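Local coordinates for mannitol dehydrogenase (Pseudomonas fluorescens, PDB 1LJ8), which probably catalyses the NAD-dependent interconversion of mannitol and fructose, as a long-chain mannitol 2-dehydrogenase, at residues Y308-R316 against A409-N420; E372-S380 against T425-F433. One frame throughout, in Å; residues are numbered along the deposited sequence.

Contact 1 of 2, residues Y308-R316 against A409-N420; sequences YLGFLKGYR and AWALYLKGVDEN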
loop_
_atom_site.group_PDB
_atom_site.type_symbol
_atom_site.label_atom_id
_atom_site.label_comp_id
_atom_site.label_asym_id
_atom_site.label_seq_id
_atom_site.Cartn_x
_atom_site.Cartn_y
_atom_site.Cartn_z
ATOM N N TYR A 308 -4.701 6.789 -14.403
ATOM C CA TYR A 308 -3.916 7.598 -15.330
ATOM C C TYR A 308 -4.846 8.196 -16.381
ATOM O O TYR A 308 -4.715 9.371 -16.716
ATOM C CB TYR A 308 -2.774 6.779 -15.952
ATOM C CG TYR A 308 -1.830 6.289 -14.863
ATOM C CD1 TYR A 308 -1.715 4.934 -14.587
ATOM C CD2 TYR A 308 -1.113 7.209 -14.040
ATOM C CE1 TYR A 308 -0.899 4.468 -13.500
ATOM C CE2 TYR A 308 -0.307 6.750 -12.945
ATOM C CZ TYR A 308 -0.217 5.383 -12.699
ATOM O OH TYR A 308 0.534 4.914 -11.626
ATOM N N LEU A 309 -5.754 7.382 -16.915
ATOM C CA LEU A 309 -6.746 7.913 -17.840
ATOM C C LEU A 309 -7.553 9.019 -17.163
ATOM O O LEU A 309 -7.854 10.040 -17.792
ATOM C CB LEU A 309 -7.730 6.812 -18.264
ATOM C CG LEU A 309 -7.076 5.766 -19.164
ATOM C CD1 LEU A 309 -8.053 4.562 -19.275
ATOM C CD2 LEU A 309 -6.802 6.364 -20.554
ATOM N N GLY A 310 -7.902 8.826 -15.887
ATOM C CA GLY A 310 -8.699 9.820 -15.167
ATOM C C GLY A 310 -7.940 11.119 -14.972
ATOM O O GLY A 310 -8.499 12.204 -15.146
ATOM N N PHE A 311 -6.662 11.010 -14.637
ATOM C CA PHE A 311 -5.859 12.221 -14.425
ATOM C C PHE A 311 -5.733 12.983 -15.757
ATOM O O PHE A 311 -5.821 14.214 -15.804
ATOM C CB PHE A 311 -4.465 11.854 -13.923
ATOM C CG PHE A 311 -3.930 12.816 -12.895
ATOM C CD1 PHE A 311 -4.320 12.695 -11.562
ATOM C CD2 PHE A 311 -3.060 13.838 -13.266
ATOM C CE1 PHE A 311 -3.839 13.613 -10.586
ATOM C CE2 PHE A 311 -2.558 14.768 -12.301
ATOM C CZ PHE A 311 -2.956 14.647 -10.964
ATOM N N LEU A 312 -5.503 12.246 -16.835
ATOM C CA LEU A 312 -5.398 12.861 -18.170
ATOM C C LEU A 312 -6.688 13.568 -18.551
ATOM O O LEU A 312 -6.647 14.675 -19.100
ATOM C CB LEU A 312 -5.100 11.776 -19.225
ATOM C CG LEU A 312 -3.645 11.317 -19.217
ATOM C CD1 LEU A 312 -3.579 10.036 -20.066
ATOM C CD2 LEU A 312 -2.656 12.396 -19.776
ATOM N N LYS A 313 -7.820 12.945 -18.261
ATOM C CA LYS A 313 -9.117 13.523 -18.585
ATOM C C LYS A 313 -9.365 14.786 -17.748
ATOM O O LYS A 313 -10.182 15.648 -18.125
ATOM C CB LYS A 313 -10.207 12.493 -18.351
ATOM C CG LYS A 313 -11.615 12.959 -18.689
ATOM C CD LYS A 313 -11.753 13.427 -20.176
ATOM C CE LYS A 313 -13.162 13.994 -20.425
ATOM N NZ LYS A 313 -13.322 14.425 -21.869
ATOM N N GLY A 314 -8.629 14.918 -16.647
ATOM C CA GLY A 314 -8.805 16.087 -15.789
ATOM C C GLY A 314 -9.496 15.750 -14.470
ATOM O O GLY A 314 -9.681 16.646 -13.618
ATOM N N TYR A 315 -9.893 14.499 -14.263
ATOM C CA TYR A 315 -10.535 14.146 -12.984
ATOM C C TYR A 315 -9.455 14.152 -11.919
ATOM O O TYR A 315 -8.248 14.019 -12.239
ATOM C CB TYR A 315 -11.165 12.756 -13.041
ATOM C CG TYR A 315 -12.273 12.616 -14.053
ATOM C CD1 TYR A 315 -12.388 11.472 -14.840
ATOM C CD2 TYR A 315 -13.241 13.609 -14.191
ATOM C CE1 TYR A 315 -13.442 11.318 -15.743
ATOM C CE2 TYR A 315 -14.303 13.472 -15.094
ATOM C CZ TYR A 315 -14.391 12.331 -15.868
ATOM O OH TYR A 315 -15.400 12.246 -16.808
ATOM N N ARG A 316 -9.864 14.331 -10.659
ATOM C CA ARG A 316 -8.871 14.331 -9.569
ATOM C C ARG A 316 -9.241 13.394 -8.417
ATOM O O ARG A 316 -8.430 13.177 -7.510
ATOM C CB ARG A 316 -8.633 15.773 -9.057
ATOM C CG ARG A 316 -7.766 16.637 -10.022
ATOM C CD ARG A 316 -6.372 16.066 -10.254
ATOM N NE ARG A 316 -5.484 16.878 -11.123
ATOM C CZ ARG A 316 -5.385 16.771 -12.453
ATOM N NH1 ARG A 316 -6.125 15.889 -13.117
ATOM N NH2 ARG A 316 -4.498 17.514 -13.113
ATOM N N ALA A 409 -1.703 4.948 -21.086
ATOM C CA ALA A 409 -2.220 6.102 -20.304
ATOM C C ALA A 409 -1.107 6.599 -19.379
ATOM O O ALA A 409 -0.888 7.808 -19.231
ATOM C CB ALA A 409 -3.458 5.680 -19.463
ATOM N N TRP A 410 -0.425 5.662 -18.722
ATOM C CA TRP A 410 0.689 6.057 -17.834
ATOM C C TRP A 410 1.768 6.789 -18.646
ATOM O O TRP A 410 2.307 7.821 -18.195
ATOM C CB TRP A 410 1.331 4.813 -17.172
ATOM C CG TRP A 410 2.402 5.151 -16.171
ATOM C CD1 TRP A 410 2.253 5.964 -15.068
ATOM C CD2 TRP A 410 3.754 4.646 -16.117
ATOM N NE1 TRP A 410 3.426 5.973 -14.327
ATOM C CE2 TRP A 410 4.357 5.183 -14.943
ATOM C CE3 TRP A 410 4.502 3.796 -16.927
ATOM C CZ2 TRP A 410 5.684 4.894 -14.569
ATOM C CZ3 TRP A 410 5.838 3.499 -16.560
ATOM C CH2 TRP A 410 6.407 4.058 -15.383
ATOM N N ALA A 411 2.080 6.268 -19.844
ATOM C CA ALA A 411 3.114 6.881 -20.668
ATOM C C ALA A 411 2.781 8.332 -21.001
ATOM O O ALA A 411 3.650 9.233 -20.889
ATOM C CB ALA A 411 3.343 6.069 -22.000
ATOM N N LEU A 412 1.539 8.566 -21.387
ATOM C CA LEU A 412 1.135 9.932 -21.765
ATOM C C LEU A 412 1.056 10.797 -20.512
ATOM O O LEU A 412 1.479 11.945 -20.521
ATOM C CB LEU A 412 -0.211 9.925 -22.494
ATOM C CG LEU A 412 -0.665 11.308 -23.049
ATOM C CD1 LEU A 412 0.387 11.896 -23.988
ATOM C CD2 LEU A 412 -1.952 11.181 -23.788
ATOM N N TYR A 413 0.561 10.212 -19.434
ATOM C CA TYR A 413 0.441 10.903 -18.141
ATOM C C TYR A 413 1.819 11.406 -17.667
ATOM O O TYR A 413 1.922 12.491 -17.063
ATOM C CB TYR A 413 -0.156 9.916 -17.141
ATOM C CG TYR A 413 0.203 10.202 -15.705
ATOM C CD1 TYR A 413 -0.626 11.002 -14.909
ATOM C CD2 TYR A 413 1.343 9.633 -15.124
ATOM C CE1 TYR A 413 -0.329 11.218 -13.575
ATOM C CE2 TYR A 413 1.651 9.847 -13.748
ATOM C CZ TYR A 413 0.807 10.635 -13.001
ATOM O OH TYR A 413 1.071 10.861 -11.652
ATOM N N LEU A 414 2.877 10.635 -17.926
ATOM C CA LEU A 414 4.233 11.037 -17.504
ATOM C C LEU A 414 4.721 12.350 -18.143
ATOM O O LEU A 414 5.713 12.942 -17.688
ATOM C CB LEU A 414 5.247 9.939 -17.813
ATOM C CG LEU A 414 5.099 8.719 -16.887
ATOM C CD1 LEU A 414 5.886 7.515 -17.441
ATOM C CD2 LEU A 414 5.578 9.084 -15.463
ATOM N N LYS A 415 4.059 12.805 -19.204
ATOM C CA LYS A 415 4.501 14.063 -19.808
ATOM C C LYS A 415 4.106 15.256 -18.928
ATOM O O LYS A 415 4.574 16.382 -19.157
ATOM C CB LYS A 415 3.960 14.198 -21.244
ATOM C CG LYS A 415 4.590 13.160 -22.192
ATOM C CD LYS A 415 4.096 13.288 -23.650
ATOM C CE LYS A 415 5.056 14.085 -24.519
ATOM N NZ LYS A 415 6.289 13.290 -24.837
ATOM N N GLY A 416 3.240 15.024 -17.935
ATOM C CA GLY A 416 2.925 16.103 -16.983
ATOM C C GLY A 416 1.909 17.199 -17.295
ATOM O O GLY A 416 1.964 18.265 -16.647
ATOM N N VAL A 417 0.990 16.970 -18.230
ATOM C CA VAL A 417 -0.031 17.971 -18.557
ATOM C C VAL A 417 -1.304 17.229 -18.931
ATOM O O VAL A 417 -1.257 16.270 -19.716
ATOM C CB VAL A 417 0.347 18.892 -19.767
ATOM C CG1 VAL A 417 -0.679 20.045 -19.862
ATOM C CG2 VAL A 417 1.716 19.472 -19.580
ATOM N N ASP A 418 -2.438 17.627 -18.361
ATOM C CA ASP A 418 -3.674 16.920 -18.675
ATOM C C ASP A 418 -4.430 17.544 -19.832
ATOM O O ASP A 418 -3.952 18.508 -20.446
ATOM C CB ASP A 418 -4.569 16.731 -17.408
ATOM C CG ASP A 418 -5.191 18.027 -16.884
ATOM O OD1 ASP A 418 -5.307 19.006 -17.648
ATOM O OD2 ASP A 418 -5.588 18.031 -15.694
ATOM N N GLU A 419 -5.596 16.989 -20.159
ATOM C CA GLU A 419 -6.340 17.492 -21.297
ATOM C C GLU A 419 -6.895 18.901 -21.091
ATOM O O GLU A 419 -7.260 19.547 -22.063
ATOM C CB GLU A 419 -7.477 16.536 -21.673
ATOM C CG GLU A 419 -6.893 15.230 -22.254
ATOM C CD GLU A 419 -7.925 14.193 -22.700
ATOM O OE1 GLU A 419 -9.165 14.358 -22.534
ATOM O OE2 GLU A 419 -7.474 13.150 -23.218
ATOM N N ASN A 420 -6.973 19.339 -19.843
ATOM C CA ASN A 420 -7.467 20.708 -19.580
ATOM C C ASN A 420 -6.302 21.716 -19.518
ATOM O O ASN A 420 -6.523 22.910 -19.229
ATOM C CB ASN A 420 -8.223 20.765 -18.245
ATOM C CG ASN A 420 -9.561 20.084 -18.320
ATOM O OD1 ASN A 420 -10.136 19.989 -19.389
ATOM N ND2 ASN A 420 -10.090 19.639 -17.172
HETATM O O HOH W 1 -11.190 13.139 -23.635
HETATM O O HOH W 2 -11.077 17.484 -19.963
HETATM O O HOH W 3 -11.010 16.189 -22.518
HETATM O O HOH W 4 -7.466 18.966 -14.035
#
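D418 OD2 is gripped by two donors, R316 NH2 at 2.8 Å in a salt bridge and a water that also donates to G314 O. They gather at a Schellman motif ending helix 289-313 of the C-terminal helical domain: Y315 N returns to G310 O and G314 N to F311 O. G314 is the C-prime residue; at its positive phi a CB would press on the preceding carbonyl O, so glycine suits it. The guanidinium approaches OD2 from the anti side but tilted out of the carboxylate plane, so the bond is bent; the two planes are 64° apart. A bend at chi2 (-60°) folds the R316 chain back over F311, whose CE2 lies over the centre of the guanidinium face, and lets NH1 donate to F311 O and Y315 O. Aspartate suits its place twice over, since OD1 accepts from N420 N at 2.8 Å in an Asx turn and also from V422 N. E419 N then binds the helix end, donating to L312 O at 2.8 Å. Further out, two waters each accept from K313 NZ and donate to E419 OE1; these ends also reach T482 and V481.

Deeper in, helix segments 308-313 and 409-413 cross at 40°, with axes 8.8 Å apart. The small A409 fits here, its CB 3.7 Å from Y308 CB and 3.6 Å from L309 CD2, while L312 pushes CD2 between L412 and Y413. Alongside lies an aromatic cluster of four rings, joined edge to face: W410 presents its edge to the face of Y308, Y308 its edge to Y413, and Y413 its edge, more offset, to F311. Y308 CD2 sits over the centre of the Y413 ring, and W410 CD1 lies 3.4 Å from Y308 CE2.

Contact 2 of 2, residues E372-S380 against T425-F433; sequences ERVCSDGSS and TIPDPRAEF. With NAD (nicotinamide-adenine-dinucleotide), chain B.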
loop_
_atom_site.group_PDB
_atom_site.type_symbol
_atom_site.label_atom_id
_atom_site.label_comp_id
_atom_site.label_asym_id
_atom_site.label_seq_id
_atom_site.Cartn_x
_atom_site.Cartn_y
_atom_site.Cartn_z
ATOM N N GLU A 372 -4.245 11.578 -7.428
ATOM C CA GLU A 372 -2.802 11.762 -7.276
ATOM C C GLU A 372 -2.189 10.655 -6.385
ATOM O O GLU A 372 -1.051 10.227 -6.608
ATOM C CB GLU A 372 -2.482 13.115 -6.663
ATOM C CG GLU A 372 -0.977 13.364 -6.707
ATOM C CD GLU A 372 -0.576 14.822 -6.489
ATOM O OE1 GLU A 372 -1.281 15.740 -6.967
ATOM O OE2 GLU A 372 0.475 15.037 -5.856
ATOM N N ARG A 373 -2.965 10.209 -5.389
ATOM C CA ARG A 373 -2.514 9.125 -4.518
ATOM C C ARG A 373 -2.517 7.832 -5.322
ATOM O O ARG A 373 -1.543 7.100 -5.342
ATOM C CB ARG A 373 -3.471 8.944 -3.319
ATOM C CG ARG A 373 -3.012 7.869 -2.334
ATOM C CD ARG A 373 -4.090 7.568 -1.269
ATOM N NE ARG A 373 -5.158 6.773 -1.862
ATOM C CZ ARG A 373 -5.047 5.469 -2.112
ATOM N NH1 ARG A 373 -3.913 4.796 -1.834
ATOM N NH2 ARG A 373 -6.088 4.822 -2.627
ATOM N N VAL A 374 -3.645 7.539 -5.954
ATOM C CA VAL A 374 -3.737 6.290 -6.727
ATOM C C VAL A 374 -2.705 6.209 -7.869
ATOM O O VAL A 374 -2.168 5.118 -8.192
ATOM C CB VAL A 374 -5.195 6.097 -7.259
ATOM C CG1 VAL A 374 -5.293 4.710 -8.019
ATOM C CG2 VAL A 374 -6.178 6.045 -6.043
ATOM N N CYS A 375 -2.363 7.363 -8.459
ATOM C CA CYS A 375 -1.377 7.400 -9.549
ATOM C C CYS A 375 0.030 7.241 -9.027
ATOM O O CYS A 375 0.922 6.867 -9.753
ATOM C CB CYS A 375 -1.335 8.782 -10.246
ATOM S SG CYS A 375 -2.736 9.267 -11.199
ATOM N N SER A 376 0.244 7.613 -7.769
ATOM C CA SER A 376 1.616 7.618 -7.283
ATOM C C SER A 376 2.374 6.304 -7.350
ATOM O O SER A 376 1.813 5.218 -7.147
ATOM C CB SER A 376 1.676 8.174 -5.838
ATOM O OG SER A 376 1.299 7.195 -4.876
ATOM N N ASP A 377 3.654 6.414 -7.685
ATOM C CA ASP A 377 4.547 5.263 -7.700
ATOM C C ASP A 377 4.125 4.156 -8.687
ATOM O O ASP A 377 4.189 2.941 -8.380
ATOM C CB ASP A 377 4.645 4.703 -6.250
ATOM C CG ASP A 377 5.862 3.817 -6.025
ATOM O OD1 ASP A 377 6.741 3.733 -6.931
ATOM O OD2 ASP A 377 5.934 3.189 -4.913
ATOM N N GLY A 378 3.714 4.584 -9.872
ATOM C CA GLY A 378 3.358 3.612 -10.905
ATOM C C GLY A 378 4.563 2.733 -11.232
ATOM O O GLY A 378 4.388 1.555 -11.587
ATOM N N SER A 379 5.786 3.288 -11.152
ATOM C CA SER A 379 6.971 2.466 -11.457
ATOM C C SER A 379 7.051 1.236 -10.542
ATOM O O SER A 379 7.485 0.160 -10.982
ATOM C CB SER A 379 8.268 3.292 -11.366
ATOM O OG SER A 379 8.500 3.735 -10.038
ATOM N N SER A 380 6.585 1.348 -9.298
ATOM C CA SER A 380 6.604 0.182 -8.413
ATOM C C SER A 380 5.287 -0.604 -8.462
ATOM O O SER A 380 5.275 -1.807 -8.173
ATOM C CB SER A 380 6.822 0.581 -6.924
ATOM O OG SER A 380 7.971 1.424 -6.733
ATOM N N THR A 425 3.344 17.620 -11.271
ATOM C CA THR A 425 4.603 16.986 -11.013
ATOM C C THR A 425 4.194 15.498 -10.937
ATOM O O THR A 425 3.015 15.200 -10.740
ATOM C CB THR A 425 5.165 17.417 -9.661
ATOM O OG1 THR A 425 4.166 17.200 -8.658
ATOM C CG2 THR A 425 5.521 18.925 -9.687
ATOM N N ILE A 426 5.162 14.617 -11.099
ATOM C CA ILE A 426 4.910 13.153 -11.049
ATOM C C ILE A 426 5.306 12.597 -9.680
ATOM O O ILE A 426 6.476 12.556 -9.334
ATOM C CB ILE A 426 5.753 12.388 -12.076
ATOM C CG1 ILE A 426 5.635 13.022 -13.479
ATOM C CG2 ILE A 426 5.307 10.905 -12.100
ATOM C CD1 ILE A 426 4.251 13.020 -14.030
ATOM N N PRO A 427 4.339 12.100 -8.908
ATOM C CA PRO A 427 4.710 11.569 -7.591
ATOM C C PRO A 427 5.211 10.112 -7.698
ATOM O O PRO A 427 4.486 9.174 -7.421
ATOM C CB PRO A 427 3.417 11.725 -6.802
ATOM C CG PRO A 427 2.351 11.496 -7.829
ATOM C CD PRO A 427 2.880 12.192 -9.071
ATOM N N ASP A 428 6.461 9.944 -8.085
ATOM C CA ASP A 428 7.044 8.621 -8.275
ATOM C C ASP A 428 8.480 8.711 -7.817
ATOM O O ASP A 428 9.163 9.691 -8.119
ATOM C CB ASP A 428 6.986 8.272 -9.768
ATOM C CG ASP A 428 7.322 6.813 -10.067
ATOM O OD1 ASP A 428 6.404 6.142 -10.624
ATOM O OD2 ASP A 428 8.478 6.342 -9.778
ATOM N N PRO A 429 8.959 7.703 -7.081
ATOM C CA PRO A 429 10.351 7.748 -6.614
ATOM C C PRO A 429 11.341 7.742 -7.775
ATOM O O PRO A 429 12.486 8.139 -7.623
ATOM C CB PRO A 429 10.449 6.523 -5.703
ATOM C CG PRO A 429 9.414 5.554 -6.280
ATOM C CD PRO A 429 8.259 6.497 -6.596
ATOM N N ARG A 430 10.894 7.345 -8.965
ATOM C CA ARG A 430 11.780 7.337 -10.116
ATOM C C ARG A 430 11.217 8.289 -11.161
ATOM O O ARG A 430 11.312 8.031 -12.355
ATOM C CB ARG A 430 11.856 5.934 -10.722
ATOM C CG ARG A 430 12.239 4.869 -9.703
ATOM C CD ARG A 430 12.601 3.556 -10.405
ATOM N NE ARG A 430 13.801 3.701 -11.241
ATOM C CZ ARG A 430 14.243 2.774 -12.090
ATOM N NH1 ARG A 430 13.596 1.617 -12.225
ATOM N NH2 ARG A 430 15.336 3.013 -12.830
ATOM N N ALA A 431 10.642 9.392 -10.705
ATOM C CA ALA A 431 10.002 10.328 -11.627
ATOM C C ALA A 431 10.910 10.803 -12.759
ATOM O O ALA A 431 10.548 10.723 -13.953
ATOM C CB ALA A 431 9.436 11.556 -10.847
ATOM N N GLU A 432 12.082 11.314 -12.390
ATOM C CA GLU A 432 13.005 11.837 -13.392
ATOM C C GLU A 432 13.301 10.779 -14.452
ATOM O O GLU A 432 13.191 11.038 -15.657
ATOM C CB GLU A 432 14.284 12.312 -12.704
ATOM C CG GLU A 432 15.376 12.704 -13.654
ATOM C CD GLU A 432 16.191 13.857 -13.094
ATOM O OE1 GLU A 432 16.310 13.944 -11.847
ATOM O OE2 GLU A 432 16.693 14.675 -13.895
ATOM N N PHE A 433 13.661 9.593 -13.990
ATOM C CA PHE A 433 13.923 8.464 -14.869
ATOM C C PHE A 433 12.701 8.152 -15.777
ATOM O O PHE A 433 12.852 7.986 -16.999
ATOM C CB PHE A 433 14.267 7.234 -14.030
ATOM C CG PHE A 433 14.386 5.973 -14.826
ATOM C CD1 PHE A 433 15.551 5.683 -15.529
ATOM C CD2 PHE A 433 13.320 5.070 -14.883
ATOM C CE1 PHE A 433 15.663 4.501 -16.282
ATOM C CE2 PHE A 433 13.410 3.897 -15.623
ATOM C CZ PHE A 433 14.589 3.599 -16.330
HETATM P PA NAD B . 1.665 6.968 3.007
HETATM O O1A NAD B . 2.235 7.720 1.919
HETATM O O2A NAD B . 0.726 7.559 4.003
HETATM O O5B NAD B . 2.823 6.318 3.893
HETATM C C5B NAD B . 3.852 5.502 3.252
HETATM C C4B NAD B . 4.787 5.239 4.450
HETATM O O4B NAD B . 5.877 4.358 3.951
HETATM C C3B NAD B . 5.588 6.480 4.984
HETATM O O3B NAD B . 5.725 6.288 6.404
HETATM C C2B NAD B . 6.919 6.388 4.222
HETATM O O2B NAD B . 7.981 7.077 4.869
HETATM C C1B NAD B . 7.161 4.891 4.254
HETATM N N9A NAD B . 8.072 4.393 3.272
HETATM C C8A NAD B . 8.152 4.605 1.910
HETATM N N7A NAD B . 9.125 3.921 1.351
HETATM C C5A NAD B . 9.703 3.233 2.407
HETATM C C6A NAD B . 10.775 2.334 2.395
HETATM N N6A NAD B . 11.458 1.946 1.316
HETATM N N1A NAD B . 11.175 1.788 3.607
HETATM C C2A NAD B . 10.527 2.111 4.798
HETATM N N3A NAD B . 9.446 2.985 4.831
HETATM C C4A NAD B . 9.080 3.521 3.593
HETATM O O3 NAD B . 0.993 5.697 2.335
HETATM P PN NAD B . -0.215 4.752 2.816
HETATM O O1N NAD B . -1.468 5.250 2.240
HETATM O O2N NAD B . -0.129 4.645 4.276
HETATM O O5D NAD B . 0.102 3.395 2.077
HETATM C C5D NAD B . 1.269 2.691 2.479
HETATM C C4D NAD B . 1.117 1.334 1.945
HETATM O O4D NAD B . 0.091 0.556 2.595
HETATM C C3D NAD B . 0.856 1.162 0.405
HETATM O O3D NAD B . 2.030 1.371 -0.371
HETATM C C2D NAD B . 0.223 -0.212 0.310
HETATM O O2D NAD B . 1.206 -1.228 0.165
HETATM C C1D NAD B . -0.556 -0.335 1.644
HETATM N N1N NAD B . -1.998 -0.038 1.539
HETATM C C2N NAD B . -2.551 1.248 1.400
HETATM C C3N NAD B . -3.906 1.348 1.220
HETATM C C7N NAD B . -4.523 2.747 1.029
HETATM O O7N NAD B . -5.707 2.794 0.666
HETATM N N7N NAD B . -3.800 3.839 1.167
HETATM C C4N NAD B . -4.762 0.143 1.154
HETATM C C5N NAD B . -4.153 -1.136 1.336
HETATM C C6N NAD B . -2.748 -1.256 1.532
HETATM O O HOH W 5 3.091 14.799 -7.240
HETATM O O HOH W 6 4.022 6.966 -11.732
#
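The flat carboxylate of D428 is clasped by S379 through both syn lone pairs: S379 N donates to OD1 at 3.0 Å and S379 OG to OD2 at 2.6 Å. The anti lone pair of OD2 takes R430 N, closing an Asx turn. Of the flat guanidinium groups, R430 lays one face against the F433 ring and salt-bridges E453, whereas R373, held by D369, has the nicotinamide carboxamide O7N of NAD over one face.

This is a helix N-terminus fastened to a loop. D377 is the N-cap of helix 378-385; with CG anti to the backbone N (chi1 -161°), its OD1 accepts from S380 OG at 2.6 Å and, weakly, from S380 N. Serines suit this first turn because each adds a hydroxyl donor to its own N-H. The D377 N-H binds P427 O at 2.9 Å, while the P427 ring rests its CG on S376 CB, and P429 CD packs 3.2 Å from D377 OD1. A water joins G378 N to D428 OD1.

Two carboxylates thus stand 4.2 Å apart, D377 OD1 from D428 OD2; the donors around them and the helix N-terminus would be expected to ease their repulsion.

How the contacts relate
Both contacts lie in the C-terminal helical domain, and their segments alternate along the chain. Contact 1 is partly buried, with an aromatic and aliphatic interior, a salt bridge to the buried D418, and a water-bridged K313/E419 pair at the outside; contact 2 is a surface contact made chiefly of hydrogen bonds to carboxylates. The first holds the end of helix 289-313, the second the start of helix 378-385. They meet directly: Y308 OH probably hydrogen-bonds C375 O at 2.7 Å, and Y413 OH touches P427 CD and C375 CB, so the ring cluster packs on both segments of contact 2. Contact 2 includes R373 of the NAD pocket, whereas the side chain of Y308 stays about 12 Å, nearest atoms, from NAD.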